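Local coordinates for protein cytochrome P450 268A2 Cyp268A2 (Mycobacterium marinum, PDB 6BLD) that belongs to the cytochrome P450 family and binds a haem together with (3E,5E)-6,10-dimethylundeca-3,5,9-trien-2-one, at residues A20-S25 with V86-V91; V180-D185 with P193-G198. One frame throughout, in Å; residues are numbered along the deposited sequence.

How the contacts relate
Contact 1 comes first along the chain and is complete before contact 2 begins. Their centres lie 16 Å apart and their nearest atoms about 7 Å, without touching. Contact 1 joins helix 19-23 to the loop before helix 93-97, beside the five-stranded mixed sheet; contact 2 lies in the mostly helical part, between helix 177-186 and the short helix 193-196. Two sets of neighbours lie between them: Trp190, from between the segments of contact 2, hydrogen-bonds to Glu89 of the 86-91 loop, and the loop carrying Pro405, Gly406 and Asn407 meets Pro193, Trp22 and Glu89. The side chains of Phe88 and Asp185 are each about 11 Å from the bound ligand, so neither touches it.

Contact 1 of 2, residues A20-S25 with V86-V91; sequences AFWASS and VLFENV
The indole NE1 of Trp22 donates a hydrogen bond to Leu16 O and also lies 3.8 Å from Phe88 CE2. The same Phe88 carbon comes closest to Trp22 CZ2, at 3.6 Å, so a single corner of the phenyl ring meets the pyrrole-benzo junction of the indole. The two rings meet obliquely, their planes at 74°, with 5.9 Å between the centroids of the Phe88 ring and the five-membered ring of Trp22. Phe88 reaches across because its CG is anti to the backbone N (chi1 -178°), which extends the ring away from its loop. The indole is held between neighbours: CD2 of Phe21 sits 3.7 Å above one face, toward the rim, while Phe88 CE2 comes from the opposite side of the indole plane. The hydrogen bond to Leu16 should limit rotation of the indole.

Behind Trp22 the chain leaves its short helix. Phe21 O accepts the Ser24 hydroxyl, with 2.7 Å between Ser24 OG and Phe21 O, the donor tilted 32° from the carbonyl plane; the Ser24 amide adds a weak bond to the same oxygen. Ser25 then N-caps helix 26-39 through its side chain, bonded to Gln28 N.

Phe88 also packs edge-to-face with Phe61 and with Phe335, and Trp22 touches Phe335 as well. Both touching side chains are buried, with the side chain of Phe88 about 12 Å from the haem. The arrangement is an aromatic cluster in which the N-terminal segment and the loop before helix 93-97 meet on the main beta sheet of the cytochrome P450 fold.

Contact 2 of 2, residues V180-D185 with P193-G198; sequences VAHAAD and PRYLNG
Tyr195 reaches toward helix 177-186, and its OH settles over one face of the His182 imidazole. The oxygen is 2.8 Å from His182 NE2 and 3.0 Å from CE1 of the same ring, with the remaining ring atoms farther off, so the hydroxyl lies over the outer end of the imidazole. The rings themselves are inclined at 36° with centroids 5.6 Å apart, and the phenyl part of Tyr195 does not overlie the imidazole.

Three extended side chains make this meeting possible. Tyr195 has CG anti to its amide nitrogen (chi1 -169°), which carries the ring away from helix 193-196. His182 has its CG likewise anti to the backbone N, and this torsion brings the imidazole round to the phenol oxygen, which stands almost directly above NE2. Asp185, one turn further along, also swings its carboxylate outward, and its OD2 stops 4.0 Å from Tyr195 CE1. Carboxylate and phenyl planes are 78° apart. Asp185 OD2 and His182 NE2 approach Tyr195 from opposite sides of the phenol plane. The main partner of Asp185 OD2 is Arg413, in a salt bridge that probably sets the carboxylate's position and balances its charge.

The backbone that carries Tyr195 is held as well. Its helix closes with the bond from Asn197 N to Pro193 O, 2.9 Å, before Asn197 turns to positive phi, and Arg199 binds the carbonyl oxygens of Tyr195 and Leu196. His182 additionally touches Asn208 of helix 201-225, and Asp185 touches Gln267 of the long helix 247-278. By chain order, helices 177-186 and 201-225 correspond to F and G, so Tyr195 ties their connection back onto helix F, in the F-G region that covers the ligand pocket in cytochromes P450.

Contact 1 of 2, residues A20-S25 with V86-V91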
ATOM      1  N   ALA A  20       3.584  14.553  15.260  1.00 25.17           N
ATOM      2  CA  ALA A  20       2.223  14.787  15.730  1.00 25.51           C
ATOM      3  C   ALA A  20       1.249  14.921  14.567  1.00 24.54           C
ATOM      4  O   ALA A  20       0.095  14.488  14.667  1.00 24.77           O
ATOM      5  CB  ALA A  20       2.180  16.033  16.612  1.00 26.94           C
ATOM      6  N   PHE A  21       1.691  15.520  13.458  1.00 23.36           N
ATOM      7  CA  PHE A  21       0.826  15.633  12.287  1.00 21.87           C
ATOM      8  C   PHE A  21       0.451  14.260  11.748  1.00 20.86           C
ATOM      9  O   PHE A  21      -0.699  14.029  11.354  1.00 20.52           O
ATOM     10  CB  PHE A  21       1.511  16.466  11.204  1.00 20.85           C
ATOM     11  CG  PHE A  21       0.706  16.596   9.941  1.00 19.79           C
ATOM     12  CD1 PHE A  21      -0.318  17.525   9.849  1.00 19.78           C
ATOM     13  CD2 PHE A  21       0.974  15.791   8.842  1.00 18.82           C
ATOM     14  CE1 PHE A  21      -1.060  17.649   8.690  1.00 19.37           C
ATOM     15  CE2 PHE A  21       0.234  15.911   7.680  1.00 18.30           C
ATOM     16  CZ  PHE A  21      -0.784  16.843   7.604  1.00 18.68           C
ATOM     17  N   TRP A  22       1.405  13.333  11.725  1.00 20.21           N
ATOM     18  CA  TRP A  22       1.156  11.985  11.239  1.00 19.62           C
ATOM     19  C   TRP A  22       0.616  11.060  12.320  1.00 21.18           C
ATOM     20  O   TRP A  22       0.324   9.895  12.031  1.00 21.20           O
ATOM     21  CB  TRP A  22       2.436  11.413  10.624  1.00 17.74           C
ATOM     22  CG  TRP A  22       2.797  12.133   9.366  1.00 16.59           C
ATOM     23  CD1 TRP A  22       3.832  13.002   9.184  1.00 16.69           C
ATOM     24  CD2 TRP A  22       2.098  12.076   8.117  1.00 15.77           C
ATOM     25  NE1 TRP A  22       3.830  13.479   7.894  1.00 16.33           N
ATOM     26  CE2 TRP A  22       2.774  12.924   7.219  1.00 16.03           C
ATOM     27  CE3 TRP A  22       0.969  11.380   7.669  1.00 14.96           C
ATOM     28  CZ2 TRP A  22       2.360  13.098   5.901  1.00 15.82           C
ATOM     29  CZ3 TRP A  22       0.559  11.554   6.359  1.00 14.01           C
ATOM     30  CH2 TRP A  22       1.253  12.405   5.491  1.00 15.86           C
ATOM     31  N   ALA A  23       0.472  11.550  13.549  1.00 23.00           N
ATOM     32  CA  ALA A  23      -0.242  10.842  14.601  1.00 25.05           C
ATOM     33  C   ALA A  23      -1.668  11.345  14.772  1.00 26.44           C
ATOM     34  O   ALA A  23      -2.421  10.779  15.569  1.00 26.30           O
ATOM     35  CB  ALA A  23       0.515  10.960  15.928  1.00 26.23           C
ATOM     36  N   SER A  24      -2.053  12.389  14.043  1.00 27.42           N
ATOM     37  CA  SER A  24      -3.397  12.939  14.108  1.00 27.95           C
ATOM     38  C   SER A  24      -4.321  12.206  13.138  1.00 28.21           C
ATOM     39  O   SER A  24      -3.900  11.351  12.355  1.00 28.38           O
ATOM     40  CB  SER A  24      -3.377  14.437  13.803  1.00 27.62           C
ATOM     41  OG  SER A  24      -3.097  14.677  12.433  1.00 26.28           O
ATOM     42  N   SER A  25      -5.602  12.558  13.195  1.00 28.02           N
ATOM     43  CA  SER A  25      -6.594  11.913  12.353  1.00 27.82           C
ATOM     44  C   SER A  25      -6.397  12.295  10.888  1.00 26.89           C
ATOM     45  O   SER A  25      -5.761  13.301  10.556  1.00 27.03           O
ATOM     46  CB  SER A  25      -8.004  12.293  12.801  1.00 29.50           C
ATOM     47  OG  SER A  25      -8.302  13.631  12.443  1.00 30.69           O
ATOM     48  N   VAL A  86      12.005   5.742  -2.812  1.00 12.61           N
ATOM     49  CA  VAL A  86      10.602   6.074  -3.027  1.00 13.35           C
ATOM     50  C   VAL A  86       9.848   6.336  -1.733  1.00 13.09           C
ATOM     51  O   VAL A  86       8.676   6.712  -1.782  1.00 12.18           O
ATOM     52  CB  VAL A  86       9.884   4.977  -3.843  1.00 13.52           C
ATOM     53  CG1 VAL A  86      10.511   4.844  -5.218  1.00 12.70           C
ATOM     54  CG2 VAL A  86       9.917   3.648  -3.098  1.00 12.35           C
ATOM     55  N   LEU A  87      10.479   6.162  -0.575  1.00 12.85           N
ATOM     56  CA  LEU A  87       9.799   6.344   0.700  1.00 12.91           C
ATOM     57  C   LEU A  87       9.846   7.803   1.137  1.00 13.48           C
ATOM     58  O   LEU A  87      10.837   8.506   0.910  1.00 14.20           O
ATOM     59  CB  LEU A  87      10.421   5.448   1.772  1.00 13.04           C
ATOM     60  CG  LEU A  87      10.128   3.951   1.626  1.00 13.22           C
ATOM     61  CD1 LEU A  87      10.460   3.200   2.908  1.00 13.02           C
ATOM     62  CD2 LEU A  87       8.679   3.712   1.223  1.00 13.46           C
ATOM     63  N   PHE A  88       8.756   8.251   1.765  1.00 13.69           N
ATOM     64  CA  PHE A  88       8.655   9.625   2.252  1.00 14.57           C
ATOM     65  C   PHE A  88       9.693   9.897   3.335  1.00 15.22           C
ATOM     66  O   PHE A  88      10.501  10.829   3.225  1.00 15.55           O
ATOM     67  CB  PHE A  88       7.234   9.868   2.774  1.00 14.94           C
ATOM     68  CG  PHE A  88       6.979  11.269   3.269  1.00 15.83           C
ATOM     69  CD1 PHE A  88       7.706  12.346   2.785  1.00 16.36           C
ATOM     70  CD2 PHE A  88       5.990  11.507   4.211  1.00 16.15           C
ATOM     71  CE1 PHE A  88       7.461  13.627   3.244  1.00 16.74           C
ATOM     72  CE2 PHE A  88       5.738  12.786   4.670  1.00 16.58           C
ATOM     73  CZ  PHE A  88       6.475  13.847   4.185  1.00 16.89           C
ATOM     74  N   GLU A  89       9.683   9.091   4.390  1.00 15.22           N
ATOM     75  CA  GLU A  89      10.631   9.246   5.481  1.00 15.63           C
ATOM     76  C   GLU A  89      11.992   8.678   5.095  1.00 15.69           C
ATOM     77  O   GLU A  89      12.094   7.709   4.338  1.00 15.09           O
ATOM     78  CB  GLU A  89      10.105   8.546   6.736  1.00 15.63           C
ATOM     79  CG  GLU A  89      10.925   8.791   7.986  1.00 16.28           C
ATOM     80  CD  GLU A  89      10.333   8.109   9.200  1.00 16.95           C
ATOM     81  OE1 GLU A  89       9.093   7.965   9.254  1.00 17.02           O
ATOM     82  OE2 GLU A  89      11.105   7.713  10.097  1.00 17.52           O
ATOM     83  N   ASN A  90      13.046   9.303   5.621  1.00 16.42           N
ATOM     84  CA  ASN A  90      14.400   8.811   5.409  1.00 16.76           C
ATOM     85  C   ASN A  90      14.605   7.516   6.189  1.00 16.64           C
ATOM     86  O   ASN A  90      14.439   7.487   7.413  1.00 16.78           O
ATOM     87  CB  ASN A  90      15.419   9.866   5.835  1.00 18.26           C
ATOM     88  CG  ASN A  90      15.579  10.970   4.806  1.00 19.48           C
ATOM     89  OD1 ASN A  90      15.477  10.732   3.602  1.00 20.05           O
ATOM     90  ND2 ASN A  90      15.829  12.187   5.277  1.00 20.01           N
ATOM     91  N   VAL A  91      14.970   6.453   5.479  1.00 16.36           N
ATOM     92  CA  VAL A  91      15.129   5.120   6.058  1.00 16.28           C
ATOM     93  C   VAL A  91      16.560   4.656   5.803  1.00 16.01           C
ATOM     94  O   VAL A  91      17.100   4.913   4.717  1.00 15.97           O
ATOM     95  CB  VAL A  91      14.100   4.141   5.466  1.00 16.39           C
ATOM     96  CG1 VAL A  91      14.320   2.725   5.981  1.00 16.76           C
ATOM     97  CG2 VAL A  91      12.684   4.613   5.771  1.00 16.38           C
TER

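Contact 2 of 2, residues V180-D185 with P193-G198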
ATOM      1  N   VAL A 180       4.804 -14.435   8.339  1.00 21.28           N
ATOM      2  CA  VAL A 180       5.110 -13.550   7.219  1.00 21.71           C
ATOM      3  C   VAL A 180       4.146 -12.369   7.198  1.00 20.69           C
ATOM      4  O   VAL A 180       4.553 -11.222   6.975  1.00 19.93           O
ATOM      5  CB  VAL A 180       5.083 -14.335   5.894  1.00 23.08           C
ATOM      6  CG1 VAL A 180       4.952 -13.386   4.711  1.00 17.45           C
ATOM      7  CG2 VAL A 180       6.336 -15.187   5.760  1.00 18.73           C
ATOM      8  N   ALA A 181       2.858 -12.626   7.440  1.00 20.50           N
ATOM      9  CA  ALA A 181       1.885 -11.540   7.503  1.00 19.88           C
ATOM     10  C   ALA A 181       2.198 -10.586   8.648  1.00 19.62           C
ATOM     11  O   ALA A 181       2.048  -9.366   8.510  1.00 18.44           O
ATOM     12  CB  ALA A 181       0.473 -12.107   7.647  1.00 20.38           C
ATOM     13  N   HIS A 182       2.638 -11.123   9.788  1.00 20.31           N
ATOM     14  CA  HIS A 182       3.009 -10.269  10.912  1.00 20.80           C
ATOM     15  C   HIS A 182       4.272  -9.473  10.605  1.00 19.42           C
ATOM     16  O   HIS A 182       4.367  -8.291  10.953  1.00 18.81           O
ATOM     17  CB  HIS A 182       3.196 -11.115  12.171  1.00 23.39           C
ATOM     18  CG  HIS A 182       3.796 -10.367  13.320  1.00 25.15           C
ATOM     19  ND1 HIS A 182       5.153 -10.339  13.564  1.00 25.82           N
ATOM     20  CD2 HIS A 182       3.224  -9.621  14.294  1.00 25.75           C
ATOM     21  CE1 HIS A 182       5.391  -9.609  14.639  1.00 26.11           C
ATOM     22  NE2 HIS A 182       4.237  -9.161  15.100  1.00 25.99           N
ATOM     23  N   ALA A 183       5.251 -10.106   9.952  1.00 18.98           N
ATOM     24  CA  ALA A 183       6.490  -9.409   9.620  1.00 18.97           C
ATOM     25  C   ALA A 183       6.260  -8.351   8.547  1.00 18.54           C
ATOM     26  O   ALA A 183       6.885  -7.285   8.576  1.00 18.90           O
ATOM     27  CB  ALA A 183       7.552 -10.412   9.168  1.00 19.20           C
ATOM     28  N   ALA A 184       5.371  -8.629   7.590  1.00 17.79           N
ATOM     29  CA  ALA A 184       5.051  -7.633   6.574  1.00 16.54           C
ATOM     30  C   ALA A 184       4.366  -6.420   7.191  1.00 16.12           C
ATOM     31  O   ALA A 184       4.659  -5.277   6.819  1.00 16.02           O
ATOM     32  CB  ALA A 184       4.171  -8.252   5.488  1.00 16.17           C
ATOM     33  N   ASP A 185       3.454  -6.650   8.139  1.00 15.82           N
ATOM     34  CA  ASP A 185       2.781  -5.548   8.816  1.00 15.83           C
ATOM     35  C   ASP A 185       3.744  -4.744   9.682  1.00 16.16           C
ATOM     36  O   ASP A 185       3.553  -3.535   9.861  1.00 16.25           O
ATOM     37  CB  ASP A 185       1.624  -6.091   9.658  1.00 16.58           C
ATOM     38  CG  ASP A 185       0.891  -5.004  10.418  1.00 17.10           C
ATOM     39  OD1 ASP A 185       0.152  -4.225   9.782  1.00 16.83           O
ATOM     40  OD2 ASP A 185       1.052  -4.934  11.655  1.00 18.09           O
ATOM     41  N   PRO A 193       3.755   3.419  18.453  1.00 34.45           N
ATOM     42  CA  PRO A 193       4.168   3.012  19.806  1.00 37.54           C
ATOM     43  C   PRO A 193       3.415   1.799  20.319  1.00 40.61           C
ATOM     44  O   PRO A 193       3.968   1.028  21.113  1.00 40.91           O
ATOM     45  CB  PRO A 193       3.876   4.259  20.654  1.00 37.58           C
ATOM     46  CG  PRO A 193       3.795   5.389  19.673  1.00 36.57           C
ATOM     47  CD  PRO A 193       3.226   4.792  18.424  1.00 35.11           C
ATOM     48  N   ARG A 194       2.166   1.608  19.890  1.00 43.12           N
ATOM     49  CA  ARG A 194       1.420   0.417  20.277  1.00 44.64           C
ATOM     50  C   ARG A 194       2.000  -0.850  19.665  1.00 43.82           C
ATOM     51  O   ARG A 194       1.761  -1.942  20.191  1.00 45.08           O
ATOM     52  CB  ARG A 194      -0.051   0.561  19.879  1.00 45.89           C
ATOM     53  CG  ARG A 194      -0.993   0.776  21.052  1.00 48.27           C
ATOM     54  CD  ARG A 194      -2.419   1.009  20.576  1.00 49.31           C
ATOM     55  NE  ARG A 194      -3.174   1.855  21.498  1.00 51.70           N
ATOM     56  CZ  ARG A 194      -3.070   3.179  21.554  1.00 53.31           C
ATOM     57  NH1 ARG A 194      -2.240   3.817  20.739  1.00 53.13           N
ATOM     58  NH2 ARG A 194      -3.794   3.868  22.424  1.00 54.78           N
ATOM     59  N   TYR A 195       2.750  -0.733  18.569  1.00 38.54           N
ATOM     60  CA  TYR A 195       3.399  -1.895  17.979  1.00 34.43           C
ATOM     61  C   TYR A 195       4.815  -2.097  18.503  1.00 31.54           C
ATOM     62  O   TYR A 195       5.204  -3.229  18.810  1.00 31.89           O
ATOM     63  CB  TYR A 195       3.435  -1.778  16.452  1.00 33.70           C
ATOM     64  CG  TYR A 195       3.852  -3.069  15.792  1.00 34.23           C
ATOM     65  CD1 TYR A 195       2.930  -4.081  15.568  1.00 34.89           C
ATOM     66  CD2 TYR A 195       5.173  -3.290  15.422  1.00 34.24           C
ATOM     67  CE1 TYR A 195       3.304  -5.269  14.980  1.00 35.14           C
ATOM     68  CE2 TYR A 195       5.558  -4.479  14.833  1.00 34.47           C
ATOM     69  CZ  TYR A 195       4.617  -5.464  14.614  1.00 34.93           C
ATOM     70  OH  TYR A 195       4.981  -6.654  14.031  1.00 35.26           O
ATOM     71  N   LEU A 196       5.597  -1.019  18.603  1.00 28.72           N
ATOM     72  CA  LEU A 196       6.962  -1.143  19.103  1.00 26.77           C
ATOM     73  C   LEU A 196       6.977  -1.564  20.568  1.00 26.39           C
ATOM     74  O   LEU A 196       7.805  -2.388  20.972  1.00 25.94           O
ATOM     75  CB  LEU A 196       7.711   0.174  18.914  1.00 26.00           C
ATOM     76  CG  LEU A 196       7.876   0.664  17.474  1.00 24.82           C
ATOM     77  CD1 LEU A 196       8.696   1.945  17.436  1.00 24.80           C
ATOM     78  CD2 LEU A 196       8.522  -0.412  16.613  1.00 24.29           C
ATOM     79  N   ASN A 197       6.063  -1.013  21.370  1.00 25.92           N
ATOM     80  CA  ASN A 197       5.961  -1.320  22.797  1.00 25.94           C
ATOM     81  C   ASN A 197       7.290  -1.070  23.511  1.00 25.24           C
ATOM     82  O   ASN A 197       7.785  -1.907  24.269  1.00 25.26           O
ATOM     83  CB  ASN A 197       5.473  -2.755  23.019  1.00 26.41           C
ATOM     84  CG  ASN A 197       4.025  -2.945  22.609  1.00 26.52           C
ATOM     85  OD1 ASN A 197       3.155  -2.152  22.972  1.00 26.80           O
ATOM     86  ND2 ASN A 197       3.760  -3.996  21.841  1.00 26.28           N
ATOM     87  N   GLY A 198       7.870   0.101  23.255  1.00 25.01           N
ATOM     88  CA  GLY A 198       9.115   0.499  23.868  1.00 26.32           C
ATOM     89  C   GLY A 198      10.362   0.109  23.103  1.00 27.06           C
ATOM     90  O   GLY A 198      11.433   0.663  23.372  1.00 27.68           O
TER